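Local coordinates for adenylosuccinate lyase (Francisella tularensis subsp. tularensis SCHU S4, PDB 4EEI), which probably cleaves adenylosuccinate to AMP and fumarate, and SAICAR to AICAR and fumarate, in purine biosynthesis, at residues 123-137 / 331-345. Residues are numbered along the deposited sequence; the frame is centred on the assembly and turned at random.
With EDO (1,2-ethanediol), chain R; EDO (1,2-ethanediol), chain Z; EDO (1,2-ethanediol), chain X.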
ATOM      1  N   SER B 123       6.044  16.342 -25.803  1.00 22.30           N
ATOM      2  CA  SER B 123       4.857  17.196 -25.813  1.00 25.87           C
ATOM      3  C   SER B 123       4.852  18.213 -24.663  1.00 21.01           C
ATOM      4  O   SER B 123       4.402  19.355 -24.839  1.00 26.73           O
ATOM      5  CB  SER B 123       3.586  16.341 -25.776  1.00 29.68           C
ATOM      6  OG  SER B 123       3.314  15.796 -27.052  1.00 32.50           O
ATOM      7  N   LEU B 124       5.326  17.791 -23.495  1.00 22.71           N
ATOM      8  CA  LEU B 124       5.439  18.688 -22.340  1.00 18.31           C
ATOM      9  C   LEU B 124       6.425  19.834 -22.589  1.00 19.76           C
ATOM     10  O   LEU B 124       6.141  20.983 -22.247  1.00 20.39           O
ATOM     11  CB  LEU B 124       5.849  17.908 -21.087  1.00 19.26           C
ATOM     12  CG  LEU B 124       4.719  17.074 -20.472  1.00 19.58           C
ATOM     13  CD1 LEU B 124       5.278  16.179 -19.392  1.00 20.38           C
ATOM     14  CD2 LEU B 124       3.665  18.001 -19.881  1.00 19.82           C
ATOM     15  N   LEU B 125       7.576  19.528 -23.183  1.00 19.03           N
ATOM     16  CA  LEU B 125       8.557  20.571 -23.520  1.00 21.09           C
ATOM     17  C   LEU B 125       8.015  21.511 -24.596  1.00 25.51           C
ATOM     18  O   LEU B 125       8.257  22.728 -24.577  1.00 24.93           O
ATOM     19  CB  LEU B 125       9.888  19.937 -23.966  1.00 20.29           C
ATOM     20  CG  LEU B 125      11.042  20.903 -24.257  1.00 22.56           C
ATOM     21  CD1 LEU B 125      11.251  21.837 -23.086  1.00 25.11           C
ATOM     22  CD2 LEU B 125      12.327  20.153 -24.571  1.00 20.64           C
ATOM     23  N   THR B 126       7.289  20.942 -25.556  1.00 22.46           N
ATOM     24  CA  THR B 126       6.652  21.747 -26.582  1.00 23.37           C
ATOM     25  C   THR B 126       5.696  22.733 -25.936  1.00 22.40           C
ATOM     26  O   THR B 126       5.680  23.908 -26.287  1.00 25.06           O
ATOM     27  CB  THR B 126       5.915  20.882 -27.606  1.00 24.36           C
ATOM     28  OG1 THR B 126       6.875  20.179 -28.407  1.00 22.56           O
ATOM     29  CG2 THR B 126       5.044  21.753 -28.511  1.00 23.71           C
ATOM     30  N   LYS B 127       4.908  22.256 -24.980  1.00 20.07           N
ATOM     31  CA  LYS B 127       4.005  23.143 -24.255  1.00 24.24           C
ATOM     32  C   LYS B 127       4.764  24.181 -23.414  1.00 24.54           C
ATOM     33  O   LYS B 127       4.375  25.344 -23.360  1.00 25.47           O
ATOM     34  CB  LYS B 127       3.080  22.324 -23.364  1.00 21.30           C
ATOM     35  CG  LYS B 127       1.665  22.871 -23.303  1.00 26.83           C
ATOM     36  CD  LYS B 127       0.934  22.744 -24.648  1.00 29.60           C
ATOM     37  CE  LYS B 127      -0.491  23.275 -24.535  1.00 29.61           C
ATOM     38  NZ  LYS B 127      -1.380  22.843 -25.653  1.00 30.16           N
ATOM     39  N   ALA B 128       5.847  23.757 -22.769  1.00 22.86           N
ATOM     40  CA  ALA B 128       6.690  24.674 -22.001  1.00 23.70           C
ATOM     41  C   ALA B 128       7.315  25.778 -22.859  1.00 23.99           C
ATOM     42  O   ALA B 128       7.344  26.943 -22.448  1.00 25.92           O
ATOM     43  CB  ALA B 128       7.769  23.907 -21.238  1.00 23.64           C
ATOM     44  N   GLU B 129       7.824  25.438 -24.042  1.00 25.87           N
ATOM     45  CA  GLU B 129       8.424  26.457 -24.897  1.00 26.70           C
ATOM     46  C   GLU B 129       7.358  27.427 -25.402  1.00 27.85           C
ATOM     47  O   GLU B 129       7.590  28.628 -25.516  1.00 25.12           O
ATOM     48  CB  GLU B 129       9.159  25.823 -26.088  1.00 30.01           C
ATOM     49  CG  GLU B 129      10.334  24.902 -25.698  1.00 31.90           C
ATOM     50  CD  GLU B 129      11.607  25.664 -25.325  1.00 32.15           C
ATOM     51  OE1 GLU B 129      11.584  26.911 -25.325  1.00 32.40           O
ATOM     52  OE2 GLU B 129      12.636  25.016 -25.034  1.00 33.54           O
ATOM     53  N   GLU B 130       6.177  26.893 -25.689  1.00 25.91           N
ATOM     54  CA  GLU B 130       5.083  27.682 -26.248  1.00 30.03           C
ATOM     55  C   GLU B 130       4.567  28.706 -25.230  1.00 28.62           C
ATOM     56  O   GLU B 130       4.136  29.795 -25.597  1.00 28.09           O
ATOM     57  CB  GLU B 130       3.981  26.706 -26.673  1.00 36.38           C
ATOM     58  CG  GLU B 130       2.629  27.272 -27.012  1.00 46.64           C
ATOM     59  CD  GLU B 130       1.647  26.159 -27.386  1.00 56.50           C
ATOM     60  OE1 GLU B 130       0.528  26.135 -26.830  1.00 59.36           O
ATOM     61  OE2 GLU B 130       2.008  25.304 -28.225  1.00 61.43           O
ATOM     62  N   THR B 131       4.646  28.356 -23.948  1.00 27.62           N
ATOM     63  CA  THR B 131       4.103  29.193 -22.875  1.00 29.28           C
ATOM     64  C   THR B 131       5.177  29.812 -21.967  1.00 29.93           C
ATOM     65  O   THR B 131       4.851  30.418 -20.943  1.00 24.81           O
ATOM     66  CB  THR B 131       3.131  28.390 -21.990  1.00 24.86           C
ATOM     67  OG1 THR B 131       3.824  27.285 -21.392  1.00 25.93           O
ATOM     68  CG2 THR B 131       1.959  27.874 -22.819  1.00 27.80           C
ATOM     69  N   LYS B 132       6.443  29.669 -22.347  1.00 26.93           N
ATOM     70  CA  LYS B 132       7.569  30.171 -21.545  1.00 25.27           C
ATOM     71  C   LYS B 132       7.451  31.681 -21.270  1.00 30.27           C
ATOM     72  O   LYS B 132       7.843  32.166 -20.202  1.00 31.54           O
ATOM     73  CB  LYS B 132       8.884  29.853 -22.274  1.00 25.06           C
ATOM     74  CG  LYS B 132      10.158  30.485 -21.698  1.00 28.45           C
ATOM     75  CD  LYS B 132      11.400  29.892 -22.388  1.00 27.74           C
ATOM     76  CE  LYS B 132      12.720  30.504 -21.907  1.00 25.13           C
ATOM     77  NZ  LYS B 132      12.926  31.864 -22.470  1.00 27.00           N
ATOM     78  N   GLU B 133       6.884  32.397 -22.235  1.00 30.92           N
ATOM     79  CA  GLU B 133       6.754  33.860 -22.213  1.00 36.33           C
ATOM     80  C   GLU B 133       5.604  34.385 -21.358  1.00 32.19           C
ATOM     81  O   GLU B 133       5.541  35.578 -21.051  1.00 32.87           O
ATOM     82  CB  GLU B 133       6.517  34.361 -23.641  1.00 47.83           C
ATOM     83  CG  GLU B 133       5.250  33.779 -24.280  1.00 57.21           C
ATOM     84  CD  GLU B 133       4.898  34.416 -25.614  1.00 65.43           C
ATOM     85  OE1 GLU B 133       4.290  35.508 -25.616  1.00 70.89           O
ATOM     86  OE2 GLU B 133       5.217  33.816 -26.661  1.00 67.77           O
ATOM     87  N   ILE B 134       4.678  33.505 -20.999  1.00 24.92           N
ATOM     88  CA  ILE B 134       3.462  33.929 -20.317  1.00 26.38           C
ATOM     89  C   ILE B 134       3.728  34.083 -18.829  1.00 26.38           C
ATOM     90  O   ILE B 134       4.332  33.208 -18.212  1.00 25.21           O
ATOM     91  CB  ILE B 134       2.335  32.909 -20.547  1.00 28.84           C
ATOM     92  CG1 ILE B 134       2.055  32.771 -22.047  1.00 32.93           C
ATOM     93  CG2 ILE B 134       1.082  33.303 -19.789  1.00 30.73           C
ATOM     94  CD1 ILE B 134       0.997  31.731 -22.387  1.00 33.39           C
ATOM     95  N   ILE B 135       3.284  35.193 -18.245  1.00 26.58           N
ATOM     96  CA  ILE B 135       3.472  35.387 -16.807  1.00 26.70           C
ATOM     97  C   ILE B 135       2.204  34.979 -16.049  1.00 27.15           C
ATOM     98  O   ILE B 135       1.088  35.336 -16.442  1.00 26.59           O
ATOM     99  CB  ILE B 135       3.931  36.830 -16.469  1.00 23.96           C
ATOM    100  CG1 ILE B 135       4.315  36.953 -14.994  1.00 29.19           C
ATOM    101  CG2 ILE B 135       2.876  37.851 -16.845  1.00 24.78           C
ATOM    102  CD1 ILE B 135       5.207  38.160 -14.717  1.00 31.37           C
ATOM    103  N   THR B 136       2.382  34.193 -14.987  1.00 21.94           N
ATOM    104  CA  THR B 136       1.253  33.683 -14.208  1.00 24.37           C
ATOM    105  C   THR B 136       1.537  33.879 -12.724  1.00 25.07           C
ATOM    106  O   THR B 136       2.677  34.151 -12.341  1.00 25.16           O
ATOM    107  CB  THR B 136       1.016  32.191 -14.487  1.00 24.86           C
ATOM    108  OG1 THR B 136      -0.197  31.759 -13.857  1.00 28.79           O
ATOM    109  CG2 THR B 136       2.183  31.358 -13.956  1.00 23.32           C
ATOM    110  N   MET B 137       0.506  33.761 -11.892  1.00 23.78           N
ATOM    111  CA  MET B 137       0.710  33.802 -10.446  1.00 25.06           C
ATOM    112  C   MET B 137       1.118  32.430  -9.921  1.00 22.69           C
ATOM    113  O   MET B 137       0.371  31.446 -10.064  1.00 21.80           O
ATOM    114  CB  MET B 137      -0.555  34.262  -9.713  1.00 24.74           C
ATOM    115  CG  MET B 137      -0.883  35.734  -9.869  1.00 26.70           C
ATOM    116  SD  MET B 137       0.513  36.781  -9.405  1.00 31.61           S
ATOM    117  CE  MET B 137       0.815  36.185  -7.740  1.00 24.84           C
ATOM    118  N   ILE B 331      -2.228  17.008 -23.241  1.00 21.37           N
ATOM    119  CA  ILE B 331      -1.289  18.132 -23.230  1.00 23.72           C
ATOM    120  C   ILE B 331      -1.268  18.832 -24.595  1.00 24.40           C
ATOM    121  O   ILE B 331      -1.381  20.066 -24.667  1.00 22.57           O
ATOM    122  CB  ILE B 331       0.133  17.677 -22.853  1.00 23.78           C
ATOM    123  CG1 ILE B 331       0.171  17.149 -21.415  1.00 22.46           C
ATOM    124  CG2 ILE B 331       1.129  18.826 -23.042  1.00 22.04           C
ATOM    125  CD1 ILE B 331      -0.175  18.189 -20.364  1.00 23.93           C
ATOM    126  N   ASP B 332      -1.121  18.064 -25.677  1.00 25.42           N
ATOM    127  CA  ASP B 332      -1.127  18.666 -27.017  1.00 26.46           C
ATOM    128  C   ASP B 332      -2.355  19.526 -27.267  1.00 29.53           C
ATOM    129  O   ASP B 332      -2.254  20.601 -27.864  1.00 27.55           O
ATOM    130  CB  ASP B 332      -1.062  17.600 -28.123  1.00 27.30           C
ATOM    131  CG  ASP B 332       0.278  16.901 -28.191  1.00 35.00           C
ATOM    132  OD1 ASP B 332       1.267  17.463 -27.674  1.00 31.01           O
ATOM    133  OD2 ASP B 332       0.339  15.790 -28.774  1.00 34.75           O
ATOM    134  N   ASN B 333      -3.515  19.049 -26.823  1.00 24.04           N
ATOM    135  CA  ASN B 333      -4.773  19.703 -27.173  1.00 29.49           C
ATOM    136  C   ASN B 333      -5.255  20.708 -26.129  1.00 24.13           C
ATOM    137  O   ASN B 333      -6.260  21.380 -26.336  1.00 26.36           O
ATOM    138  CB  ASN B 333      -5.858  18.653 -27.459  1.00 32.43           C
ATOM    139  CG  ASN B 333      -5.553  17.824 -28.695  1.00 36.27           C
ATOM    140  OD1 ASN B 333      -5.027  18.331 -29.679  1.00 41.30           O
ATOM    141  ND2 ASN B 333      -5.872  16.537 -28.641  1.00 35.42           N
ATOM    142  N   LEU B 334      -4.537  20.806 -25.016  1.00 25.74           N
ATOM    143  CA  LEU B 334      -4.890  21.742 -23.946  1.00 22.69           C
ATOM    144  C   LEU B 334      -4.947  23.181 -24.475  1.00 26.37           C
ATOM    145  O   LEU B 334      -4.048  23.610 -25.203  1.00 24.52           O
ATOM    146  CB  LEU B 334      -3.847  21.647 -22.815  1.00 21.00           C
ATOM    147  CG  LEU B 334      -4.162  22.340 -21.488  1.00 22.07           C
ATOM    148  CD1 LEU B 334      -5.375  21.675 -20.840  1.00 21.64           C
ATOM    149  CD2 LEU B 334      -2.962  22.285 -20.525  1.00 23.00           C
ATOM    150  N   VAL B 335      -6.004  23.918 -24.136  1.00 23.86           N
ATOM    151  CA  VAL B 335      -6.098  25.315 -24.548  1.00 27.90           C
ATOM    152  C   VAL B 335      -5.651  26.193 -23.384  1.00 29.45           C
ATOM    153  O   VAL B 335      -6.219  26.122 -22.294  1.00 26.24           O
ATOM    154  CB  VAL B 335      -7.526  25.690 -24.997  1.00 32.37           C
ATOM    155  CG1 VAL B 335      -7.616  27.182 -25.324  1.00 32.66           C
ATOM    156  CG2 VAL B 335      -7.935  24.860 -26.220  1.00 34.77           C
ATOM    157  N   VAL B 336      -4.607  26.987 -23.609  1.00 29.28           N
ATOM    158  CA  VAL B 336      -4.071  27.865 -22.572  1.00 28.64           C
ATOM    159  C   VAL B 336      -4.667  29.271 -22.743  1.00 28.61           C
ATOM    160  O   VAL B 336      -4.585  29.871 -23.828  1.00 30.79           O
ATOM    161  CB  VAL B 336      -2.529  27.896 -22.610  1.00 34.44           C
ATOM    162  CG1 VAL B 336      -1.987  28.850 -21.569  1.00 30.98           C
ATOM    163  CG2 VAL B 336      -1.952  26.489 -22.379  1.00 30.76           C
ATOM    164  N   GLN B 337      -5.302  29.792 -21.695  1.00 26.26           N
ATOM    165  CA  GLN B 337      -6.024  31.063 -21.847  1.00 32.43           C
ATOM    166  C   GLN B 337      -5.182  32.237 -21.361  1.00 32.29           C
ATOM    167  O   GLN B 337      -5.291  32.679 -20.213  1.00 32.39           O
ATOM    168  CB  GLN B 337      -7.395  31.020 -21.163  1.00 33.63           C
ATOM    169  CG  GLN B 337      -8.257  29.864 -21.635  1.00 39.54           C
ATOM    170  CD  GLN B 337      -9.716  30.058 -21.323  1.00 42.54           C
ATOM    171  OE1 GLN B 337     -10.509  30.352 -22.206  1.00 42.43           O
ATOM    172  NE2 GLN B 337     -10.082  29.892 -20.058  1.00 45.80           N
ATOM    173  N   ARG B 338      -4.338  32.726 -22.259  1.00 32.74           N
ATOM    174  CA  ARG B 338      -3.301  33.676 -21.891  1.00 34.59           C
ATOM    175  C   ARG B 338      -3.801  34.951 -21.221  1.00 32.04           C
ATOM    176  O   ARG B 338      -3.239  35.388 -20.220  1.00 34.32           O
ATOM    177  CB  ARG B 338      -2.467  34.053 -23.106  1.00 36.98           C
ATOM    178  CG  ARG B 338      -1.406  35.059 -22.754  1.00 41.81           C
ATOM    179  CD  ARG B 338      -0.494  35.353 -23.914  1.00 51.79           C
ATOM    180  NE  ARG B 338       0.671  36.091 -23.445  1.00 56.86           N
ATOM    181  CZ  ARG B 338       1.804  36.204 -24.121  1.00 59.22           C
ATOM    182  NH1 ARG B 338       1.929  35.627 -25.307  1.00 60.94           N
ATOM    183  NH2 ARG B 338       2.813  36.891 -23.605  1.00 59.90           N
ATOM    184  N   ASP B 339      -4.846  35.555 -21.770  1.00 32.37           N
ATOM    185  CA  ASP B 339      -5.337  36.809 -21.203  1.00 41.77           C
ATOM    186  C   ASP B 339      -5.888  36.640 -19.784  1.00 40.66           C
ATOM    187  O   ASP B 339      -5.687  37.505 -18.937  1.00 40.78           O
ATOM    188  CB  ASP B 339      -6.356  37.466 -22.128  1.00 51.42           C
ATOM    189  CG  ASP B 339      -5.712  38.041 -23.381  1.00 61.39           C
ATOM    190  OD1 ASP B 339      -4.510  38.392 -23.332  1.00 65.29           O
ATOM    191  OD2 ASP B 339      -6.409  38.138 -24.411  1.00 64.92           O
ATOM    192  N   ILE B 340      -6.559  35.521 -19.518  1.00 34.23           N
ATOM    193  CA  ILE B 340      -7.020  35.227 -18.160  1.00 32.57           C
ATOM    194  C   ILE B 340      -5.833  35.067 -17.217  1.00 29.68           C
ATOM    195  O   ILE B 340      -5.830  35.597 -16.101  1.00 29.60           O
ATOM    196  CB  ILE B 340      -7.889  33.958 -18.118  1.00 32.20           C
ATOM    197  CG1 ILE B 340      -9.267  34.244 -18.726  1.00 36.34           C
ATOM    198  CG2 ILE B 340      -8.041  33.440 -16.674  1.00 29.86           C
ATOM    199  CD1 ILE B 340     -10.056  32.997 -19.044  1.00 40.23           C
ATOM    200  N   ILE B 341      -4.823  34.340 -17.679  1.00 27.29           N
ATOM    201  CA  ILE B 341      -3.632  34.066 -16.879  1.00 28.97           C
ATOM    202  C   ILE B 341      -2.907  35.353 -16.507  1.00 31.59           C
ATOM    203  O   ILE B 341      -2.584  35.575 -15.343  1.00 28.19           O
ATOM    204  CB  ILE B 341      -2.668  33.165 -17.657  1.00 27.28           C
ATOM    205  CG1 ILE B 341      -3.250  31.757 -17.784  1.00 29.36           C
ATOM    206  CG2 ILE B 341      -1.322  33.096 -16.972  1.00 27.04           C
ATOM    207  CD1 ILE B 341      -2.541  30.903 -18.807  1.00 28.16           C
ATOM    208  N   GLU B 342      -2.664  36.203 -17.498  1.00 30.74           N
ATOM    209  CA  GLU B 342      -1.867  37.401 -17.272  1.00 34.65           C
ATOM    210  C   GLU B 342      -2.662  38.524 -16.600  1.00 36.00           C
ATOM    211  O   GLU B 342      -2.097  39.353 -15.883  1.00 34.88           O
ATOM    212  CB  GLU B 342      -1.231  37.858 -18.589  1.00 36.21           C
ATOM    213  CG  GLU B 342      -0.331  36.777 -19.203  1.00 35.51           C
ATOM    214  CD  GLU B 342       0.569  37.288 -20.326  1.00 40.86           C
ATOM    215  OE1 GLU B 342       0.077  37.983 -21.240  1.00 42.43           O
ATOM    216  OE2 GLU B 342       1.778  36.978 -20.293  1.00 40.18           O
ATOM    217  N   ASP B 343      -3.971  38.553 -16.824  1.00 32.59           N
ATOM    218  CA  ASP B 343      -4.814  39.545 -16.157  1.00 34.89           C
ATOM    219  C   ASP B 343      -4.855  39.298 -14.646  1.00 37.47           C
ATOM    220  O   ASP B 343      -4.986  40.234 -13.853  1.00 35.79           O
ATOM    221  CB  ASP B 343      -6.228  39.537 -16.733  1.00 36.73           C
ATOM    222  CG  ASP B 343      -6.336  40.308 -18.041  1.00 48.28           C
ATOM    223  OD1 ASP B 343      -5.399  41.064 -18.383  1.00 50.08           O
ATOM    224  OD2 ASP B 343      -7.373  40.160 -18.722  1.00 47.87           O
ATOM    225  N   ARG B 344      -4.740  38.037 -14.254  1.00 31.75           N
ATOM    226  CA  ARG B 344      -4.718  37.682 -12.843  1.00 31.88           C
ATOM    227  C   ARG B 344      -3.445  38.217 -12.176  1.00 33.68           C
ATOM    228  O   ARG B 344      -3.478  38.665 -11.029  1.00 33.75           O
ATOM    229  CB  ARG B 344      -4.860  36.161 -12.681  1.00 31.00           C
ATOM    230  CG  ARG B 344      -4.764  35.652 -11.259  1.00 32.72           C
ATOM    231  CD  ARG B 344      -5.296  34.219 -11.143  1.00 30.54           C
ATOM    232  NE  ARG B 344      -6.760  34.190 -11.132  1.00 32.30           N
ATOM    233  CZ  ARG B 344      -7.511  33.477 -11.966  1.00 31.69           C
ATOM    234  NH1 ARG B 344      -6.945  32.713 -12.893  1.00 29.85           N
ATOM    235  NH2 ARG B 344      -8.834  33.525 -11.869  1.00 36.69           N
ATOM    236  N   VAL B 345      -2.330  38.194 -12.904  1.00 29.60           N
ATOM    237  CA  VAL B 345      -1.103  38.827 -12.429  1.00 29.62           C
ATOM    238  C   VAL B 345      -1.314  40.329 -12.279  1.00 34.57           C
ATOM    239  O   VAL B 345      -0.892  40.926 -11.297  1.00 32.94           O
ATOM    240  CB  VAL B 345       0.081  38.550 -13.376  1.00 33.25           C
ATOM    241  CG1 VAL B 345       1.316  39.321 -12.939  1.00 31.60           C
ATOM    242  CG2 VAL B 345       0.386  37.055 -13.408  1.00 32.25           C
TER
HETATM  243  C1  EDO R 506      -7.486  33.790 -23.677  1.00 47.99           C
HETATM  244  O1  EDO R 506      -7.682  34.506 -22.449  1.00 41.64           O
HETATM  245  C2  EDO R 506      -6.293  34.354 -24.451  1.00 50.60           C
HETATM  246  O2  EDO R 506      -5.668  33.303 -25.210  1.00 53.14           O
HETATM  247  C1  EDO Z 514      -8.095  37.012 -10.306  1.00 67.28           C
HETATM  248  O1  EDO Z 514      -9.437  37.364 -10.682  1.00 71.18           O
HETATM  249  C2  EDO Z 514      -8.088  36.160  -9.038  1.00 61.39           C
HETATM  250  O2  EDO Z 514      -8.761  34.914  -9.281  1.00 58.04           O
HETATM  251  C1  EDO X 512      10.757  34.175 -23.534  1.00 79.65           C
HETATM  252  O1  EDO X 512       9.462  33.830 -24.028  1.00 79.60           O
HETATM  253  C2  EDO X 512      10.653  34.509 -22.052  1.00 78.98           C
HETATM  254  O2  EDO X 512      11.966  34.427 -21.503  1.00 79.99           O
HETATM  255  O   HOH W   1       2.301  19.837 -26.694  1.00 19.73           O
HETATM  256  O   HOH W   2       4.155  37.946 -21.245  1.00 50.38           O
HETATM  257  O   HOH W   3      -2.332  33.566 -13.357  1.00 26.95           O
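Lys127 reaches across from helix 94-131 to the C-terminal end of helix 304-333, its chain bent at chi2 (67°). There NZ gives hydrogen bonds to Leu334 O (2.8 Å) and Ile331 O (2.9 Å), with a weaker one to Asp332 O. Ile331 O also accepts from Leu334 N. One turn earlier, Ser123 OG donates to Asp332 OD1 (2.7 Å) on the syn side, and a water joins the same carboxylate oxygen to Ser123 O. At the type I turn Thr131-Ile134, Glu133, Arg338 and Glu342 form a salt-bridge network. Glu133 OE1 lies at the guanidinium edge of Arg338, carboxylate and guanidinium planes 84° apart, but implausibly close to NH1, leaving details doubtful; Arg338 NE meets Glu342 OE1 (3.0 Å) from above the carboxylate plane. Glu342 OE2 takes Ile135 N with its anti lone pair (3.1 Å, N-H...O 165°), and a second water ties it to Glu133 O and Arg338 NH2. Ile134 CG1 sits over one guanidinium face, offset toward its rim. Apolar pairs are Ile134 CG2 with Ile341 CG2 (3.7 Å) and Val345 CG2 with Met137 CG (4.0 Å). Strand 135-140, antiparallel to 143-149 and ending at succinate-binding Ser140, thus packs on helix 338-346. The ammonium probably favours its carbonyl-rich helix end; side-chain bonds to backbone groups, supplemented by Ser123-Asp332 and the salt bridges, join the segments, whereas Ile135 O is buried without a polar partner.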